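PDB 4OHF: cytosolic IMP-GMP specific 5'-nucleotidase from Legionella pneumophila subsp. pneumophila, which probably hydrolyses the 5'-phosphate of purine nucleoside monophosphates such as IMP and GMP, in a magnesium-dependent reaction of the HAD superfamily. Local coordinates for residues Asp2-Phe7 and Met431-Asp436; Leu299-His304 and Arg319-Val324. All blocks are in the same frame, centred on the assembly; numbering follows the deposited sequence.

Interaction 1: residues Asp2-Phe7 and Met431-Asp436; sequences DTHKVF and MEKLSD
The backbones of Asp2-Phe7 and Met431-Asp436 come closest at two places. His4 CA lies 4.2 Å from Asp436 CA, and Val6 CA lies 4.9 Å from Met431 CA. The segments thus run in opposite directions. The first is irregular until Phe7 enters strand 7-8, while Met431 ends strand 429-431 before helix 434-438. Between these points a water donates to Lys5 O and Asp436 OD1 and accepts from Glu432 N.

His4 ND1 donates to Asp436 OD2 (2.5 Å) in a bent bond, on the anti lone pair of that oxygen and tilted from the ring plane. The ring and carboxylate planes are 74° apart. Lys433 NZ reaches the same oxygen at 3.2 Å, on the syn side but 27° out of the carboxylate plane. It also makes a long salt bridge to Glu432 OE1. Asp436 OD1 takes Lys433 N from above that plane. With both oxygens engaged, the carboxylate is held against rotation. With CG anti to its carbonyl carbon (chi1 -73°), it comes up to His4.

Asp2 and Lys433 form a tip-to-tip salt bridge, with a weak hydrogen bond from Lys433 NZ to Asp2 OD1 at 3.5 Å. Asp2 OD1 also sits over one face of the His4 ring. The lysine charge probably offsets the repulsion between the Asp2 and Asp436 carboxylates. Ser435 OG lies at the His4 ring edge, near CE1, but its hydrogen bond goes to Glu188.

Val6 and Met431 lie side by side. Met431 CE touches Val6 CG1 at 3.4 Å.

Thr3 O bonds Gln356 of the second subunit, at a subunit interface. The arrangement fastens the N-terminus, by a histidine-carboxylate bond and a salt-bridge network, beside the antiparallel pair 7-8 and 429-431 at one edge of the HAD-type sheet.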
loop_
_atom_site.group_PDB
_atom_site.type_symbol
_atom_site.label_atom_id
_atom_site.label_comp_id
_atom_site.label_asym_id
_atom_site.label_seq_id
_atom_site.Cartn_x
_atom_site.Cartn_y
_atom_site.Cartn_z
ATOM N N ASP B 2 -5.554 24.287 42.668
ATOM C CA ASP B 2 -5.567 23.174 41.664
ATOM C C ASP B 2 -7.012 22.805 41.267
ATOM O O ASP B 2 -7.724 22.110 42.001
ATOM C CB ASP B 2 -4.824 21.943 42.236
ATOM C CG ASP B 2 -4.441 20.899 41.159
ATOM O OD1 ASP B 2 -3.684 19.954 41.494
ATOM O OD2 ASP B 2 -4.885 21.004 39.988
ATOM N N THR B 3 -7.427 23.285 40.098
ATOM C CA THR B 3 -8.758 23.026 39.552
ATOM C C THR B 3 -9.024 21.559 39.168
ATOM O O THR B 3 -10.173 21.121 39.188
ATOM C CB THR B 3 -8.989 23.877 38.299
ATOM O OG1 THR B 3 -8.039 23.498 37.297
ATOM C CG2 THR B 3 -8.802 25.347 38.616
ATOM N N HIS B 4 -7.977 20.819 38.797
ATOM C CA HIS B 4 -8.113 19.412 38.412
ATOM C C HIS B 4 -9.149 19.213 37.295
ATOM O O HIS B 4 -10.002 18.334 37.374
ATOM C CB HIS B 4 -8.512 18.560 39.627
ATOM C CG HIS B 4 -7.384 18.256 40.570
ATOM N ND1 HIS B 4 -6.265 17.540 40.192
ATOM C CD2 HIS B 4 -7.230 18.523 41.890
ATOM C CE1 HIS B 4 -5.472 17.379 41.237
ATOM N NE2 HIS B 4 -6.033 17.966 42.279
ATOM N N LYS B 5 -9.059 20.018 36.246
ATOM C CA LYS B 5 -9.996 19.941 35.136
ATOM C C LYS B 5 -9.764 18.772 34.198
ATOM O O LYS B 5 -8.631 18.420 33.888
ATOM C CB LYS B 5 -9.941 21.226 34.319
ATOM C CG LYS B 5 -10.041 22.471 35.159
ATOM C CD LYS B 5 -10.879 23.547 34.478
ATOM C CE LYS B 5 -12.332 23.131 34.417
ATOM N NZ LYS B 5 -12.795 22.745 35.779
ATOM N N VAL B 6 -10.858 18.169 33.750
ATOM C CA VAL B 6 -10.801 17.061 32.811
ATOM C C VAL B 6 -11.545 17.509 31.561
ATOM O O VAL B 6 -12.711 17.862 31.617
ATOM C CB VAL B 6 -11.450 15.787 33.395
ATOM C CG1 VAL B 6 -11.637 14.744 32.302
ATOM C CG2 VAL B 6 -10.568 15.229 34.504
ATOM N N PHE B 7 -10.855 17.509 30.431
ATOM C CA PHE B 7 -11.440 17.929 29.175
ATOM C C PHE B 7 -12.026 16.737 28.460
ATOM O O PHE B 7 -11.401 15.684 28.398
ATOM C CB PHE B 7 -10.366 18.619 28.362
ATOM C CG PHE B 7 -9.648 19.662 29.153
ATOM C CD1 PHE B 7 -10.326 20.790 29.610
ATOM C CD2 PHE B 7 -8.323 19.477 29.532
ATOM C CE1 PHE B 7 -9.692 21.714 30.440
ATOM C CE2 PHE B 7 -7.681 20.392 30.360
ATOM C CZ PHE B 7 -8.363 21.514 30.818
ATOM N N MET B 431 -6.309 15.281 30.474
ATOM C CA MET B 431 -6.092 16.176 31.594
ATOM C C MET B 431 -4.593 16.403 31.712
ATOM O O MET B 431 -3.811 15.684 31.107
ATOM C CB MET B 431 -6.638 15.534 32.875
ATOM C CG MET B 431 -6.149 14.080 33.175
ATOM S SD MET B 431 -7.048 12.674 32.369
ATOM C CE MET B 431 -8.551 13.376 32.158
ATOM N N GLU B 432 -4.181 17.403 32.474
ATOM C CA GLU B 432 -2.758 17.638 32.612
ATOM C C GLU B 432 -2.080 16.498 33.364
ATOM O O GLU B 432 -0.932 16.170 33.075
ATOM C CB GLU B 432 -2.502 18.953 33.329
ATOM C CG GLU B 432 -1.084 19.083 33.838
ATOM C CD GLU B 432 -0.924 20.246 34.793
ATOM O OE1 GLU B 432 -1.900 20.549 35.517
ATOM O OE2 GLU B 432 0.174 20.840 34.830
ATOM N N LYS B 433 -2.771 15.901 34.332
ATOM C CA LYS B 433 -2.198 14.789 35.088
ATOM C C LYS B 433 -3.265 13.863 35.673
ATOM O O LYS B 433 -4.395 14.265 35.925
ATOM C CB LYS B 433 -1.278 15.311 36.209
ATOM C CG LYS B 433 -1.962 16.205 37.235
ATOM C CD LYS B 433 -0.995 16.625 38.322
ATOM C CE LYS B 433 -1.674 17.537 39.320
ATOM N NZ LYS B 433 -2.303 18.656 38.571
ATOM N N LEU B 434 -2.884 12.617 35.890
ATOM C CA LEU B 434 -3.773 11.586 36.403
ATOM C C LEU B 434 -4.617 11.931 37.638
ATOM O O LEU B 434 -5.802 11.560 37.711
ATOM C CB LEU B 434 -2.952 10.336 36.679
ATOM C CG LEU B 434 -3.682 9.078 37.123
ATOM C CD1 LEU B 434 -4.701 8.616 36.049
ATOM C CD2 LEU B 434 -2.633 8.015 37.354
ATOM N N SER B 435 -4.031 12.623 38.613
ATOM C CA SER B 435 -4.789 12.952 39.813
ATOM C C SER B 435 -5.947 13.886 39.450
ATOM O O SER B 435 -6.914 14.015 40.203
ATOM C CB SER B 435 -3.881 13.592 40.878
ATOM O OG SER B 435 -3.402 14.860 40.470
ATOM N N ASP B 436 -5.850 14.545 38.298
ATOM C CA ASP B 436 -6.936 15.417 37.863
ATOM C C ASP B 436 -8.143 14.491 37.684
ATOM O O ASP B 436 -9.227 14.738 38.204
ATOM C CB ASP B 436 -6.590 16.121 36.540
ATOM C CG ASP B 436 -5.538 17.220 36.713
ATOM O OD1 ASP B 436 -4.979 17.685 35.683
ATOM O OD2 ASP B 436 -5.269 17.619 37.875
HETATM O O HOH W 1 -5.885 19.409 33.617
#

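Interaction 2: residues Leu299-His304 and Arg319-Val324. With MG (magnesium ion), chain J; PO4 (phosphate ion), chain I.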
loop_
_atom_site.group_PDB
_atom_site.type_symbol
_atom_site.label_atom_id
_atom_site.label_comp_id
_atom_site.label_asym_id
_atom_site.label_seq_id
_atom_site.Cartn_x
_atom_site.Cartn_y
_atom_site.Cartn_z
ATOM N N LEU B 299 -10.657 1.211 30.505
ATOM C CA LEU B 299 -10.126 2.512 30.146
ATOM C C LEU B 299 -8.610 2.481 30.336
ATOM O O LEU B 299 -8.115 2.188 31.429
ATOM C CB LEU B 299 -10.714 3.622 31.027
ATOM C CG LEU B 299 -10.003 4.970 30.826
ATOM C CD1 LEU B 299 -10.073 5.400 29.366
ATOM C CD2 LEU B 299 -10.629 6.000 31.721
ATOM N N TYR B 300 -7.879 2.757 29.262
ATOM C CA TYR B 300 -6.433 2.809 29.327
ATOM C C TYR B 300 -6.024 4.281 29.257
ATOM O O TYR B 300 -6.522 5.033 28.416
ATOM C CB TYR B 300 -5.809 2.034 28.167
ATOM C CG TYR B 300 -4.346 2.368 27.948
ATOM C CD1 TYR B 300 -3.944 3.157 26.872
ATOM C CD2 TYR B 300 -3.375 1.942 28.846
ATOM C CE1 TYR B 300 -2.603 3.517 26.702
ATOM C CE2 TYR B 300 -2.039 2.295 28.692
ATOM C CZ TYR B 300 -1.653 3.084 27.620
ATOM O OH TYR B 300 -0.326 3.453 27.490
ATOM N N ILE B 301 -5.132 4.689 30.152
ATOM C CA ILE B 301 -4.666 6.064 30.171
ATOM C C ILE B 301 -3.173 6.125 29.928
ATOM O O ILE B 301 -2.394 5.520 30.678
ATOM C CB ILE B 301 -4.958 6.749 31.518
ATOM C CG1 ILE B 301 -6.440 6.592 31.861
ATOM C CG2 ILE B 301 -4.585 8.230 31.429
ATOM C CD1 ILE B 301 -6.829 7.124 33.210
ATOM N N GLY B 302 -2.781 6.852 28.880
ATOM C CA GLY B 302 -1.374 7.004 28.532
ATOM C C GLY B 302 -0.943 8.467 28.512
ATOM O O GLY B 302 -1.739 9.362 28.835
ATOM N N ASP B 303 0.309 8.718 28.130
ATOM C CA ASP B 303 0.834 10.078 28.076
ATOM C C ASP B 303 1.225 10.524 26.675
ATOM O O ASP B 303 1.438 11.705 26.440
ATOM C CB ASP B 303 2.037 10.224 29.006
ATOM C CG ASP B 303 2.979 9.051 28.916
ATOM O OD1 ASP B 303 2.784 8.077 29.659
ATOM O OD2 ASP B 303 3.905 9.088 28.094
ATOM N N HIS B 304 1.327 9.586 25.742
ATOM C CA HIS B 304 1.662 9.941 24.364
ATOM C C HIS B 304 0.944 9.054 23.354
ATOM O O HIS B 304 0.701 7.891 23.634
ATOM C CB HIS B 304 3.191 9.903 24.146
ATOM C CG HIS B 304 3.918 11.045 24.801
ATOM N ND1 HIS B 304 4.255 11.047 26.141
ATOM C CD2 HIS B 304 4.308 12.251 24.317
ATOM C CE1 HIS B 304 4.816 12.203 26.452
ATOM N NE2 HIS B 304 4.859 12.951 25.363
ATOM N N ARG B 319 -11.436 1.817 25.804
ATOM C CA ARG B 319 -11.576 3.260 25.826
ATOM C C ARG B 319 -10.180 3.801 26.135
ATOM O O ARG B 319 -9.485 3.288 27.018
ATOM C CB ARG B 319 -12.567 3.689 26.908
ATOM C CG ARG B 319 -13.947 3.063 26.743
ATOM C CD ARG B 319 -14.455 3.225 25.331
ATOM N NE ARG B 319 -14.561 4.632 24.965
ATOM C CZ ARG B 319 -15.501 5.457 25.413
ATOM N NH1 ARG B 319 -16.428 5.006 26.249
ATOM N NH2 ARG B 319 -15.502 6.736 25.038
ATOM N N THR B 320 -9.752 4.819 25.397
ATOM C CA THR B 320 -8.439 5.408 25.634
ATOM C C THR B 320 -8.523 6.868 26.095
ATOM O O THR B 320 -9.258 7.677 25.531
ATOM C CB THR B 320 -7.559 5.329 24.375
ATOM O OG1 THR B 320 -8.253 5.919 23.277
ATOM C CG2 THR B 320 -7.243 3.894 24.031
ATOM N N ALA B 321 -7.769 7.190 27.140
ATOM C CA ALA B 321 -7.728 8.539 27.678
ATOM C C ALA B 321 -6.276 8.995 27.636
ATOM O O ALA B 321 -5.362 8.193 27.499
ATOM C CB ALA B 321 -8.243 8.554 29.100
ATOM N N LEU B 322 -6.056 10.284 27.777
ATOM C CA LEU B 322 -4.707 10.797 27.699
ATOM C C LEU B 322 -4.363 11.848 28.758
ATOM O O LEU B 322 -5.211 12.615 29.221
ATOM C CB LEU B 322 -4.521 11.393 26.315
ATOM C CG LEU B 322 -3.121 11.595 25.787
ATOM C CD1 LEU B 322 -2.488 10.248 25.555
ATOM C CD2 LEU B 322 -3.199 12.396 24.480
ATOM N N VAL B 323 -3.101 11.850 29.153
ATOM C CA VAL B 323 -2.586 12.818 30.100
ATOM C C VAL B 323 -1.596 13.638 29.264
ATOM O O VAL B 323 -0.693 13.074 28.642
ATOM C CB VAL B 323 -1.858 12.114 31.261
ATOM C CG1 VAL B 323 -0.802 13.013 31.827
ATOM C CG2 VAL B 323 -2.846 11.751 32.347
ATOM N N VAL B 324 -1.793 14.951 29.202
ATOM C CA VAL B 324 -0.890 15.820 28.446
ATOM C C VAL B 324 -0.222 16.811 29.400
ATOM O O VAL B 324 -0.763 17.874 29.700
ATOM C CB VAL B 324 -1.645 16.585 27.357
ATOM C CG1 VAL B 324 -0.675 17.357 26.492
ATOM C CG2 VAL B 324 -2.441 15.615 26.514
HETATM MG MG MG J . 4.298 6.470 29.620
HETATM P P PO4 I . -12.433 6.428 22.825
HETATM O O1 PO4 I . -12.125 5.802 24.135
HETATM O O2 PO4 I . -11.414 7.462 22.518
HETATM O O3 PO4 I . -13.774 7.058 22.882
HETATM O O4 PO4 I . -12.422 5.397 21.761
HETATM O O HOH W 2 5.580 6.240 27.997
#
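Tyr300 N donates to Arg319 O at 2.8 Å, almost straight (168°). Leu299 CA adds a weaker CA-H...O contact there. The parallel pairing continues with Ala321 N to Tyr300 O, Gly302 N to Ala321 O and Val323 N to Gly302 O.

On one face, Ala321 CB sits between two side chains, 3.7 Å from Leu299 CD1 and 3.8 Å from Ile301 CG1. Beyond them Ile301 CG2 meets Val323 CG2. On the other face, Leu322 CD1 lies 3.5 Å from Gly302 O. Thr320 CG2 comes to the edge of the Tyr300 ring, whose OH bonds Tyr306.

Bends at chi2 (-49°) and chi3 (-60°) place Arg319 NE by a phosphate ion, probably from the crystallisation liquor. Arg319 NE and Thr320 N both donate to its O1, while Arg319 NH2 donates to O3 and also to Ile11 O.

Asp303 OD1 binds the magnesium ion at 2.2 Å and also bonds Thr27. Asp303 OD2 accepts His304 ND1 in the imidazole plane, through its anti lone pair. Asp23 OD1 and the backbone O of Asp25 are the other protein ligands. This is a right-handed beta-alpha-beta crossover of the HAD Rossmann-like fold, with the metal site at the C-terminal end of strand 298-302.

The two contacts share one mixed sheet, and their centres lie about 13 Å apart. Interaction 2 is buried and joins two interior parallel strands, mainly through backbone bonds and apolar side chains. Interaction 1 is partly buried at the sheet's margin and relies on charged side chains, a histidine and a bridging water. Strand 429-431 connects them. Met431 N probably bonds Leu322 O, and Met431 O probably bonds Val324 N. The Val323 methyls also pack on the backbone of Glu432 and Leu434. Only interaction 2 holds a metal ligand, Asp303. Lys433 of interaction 1 comes no nearer than about 9 Å to the Asp303 side chain.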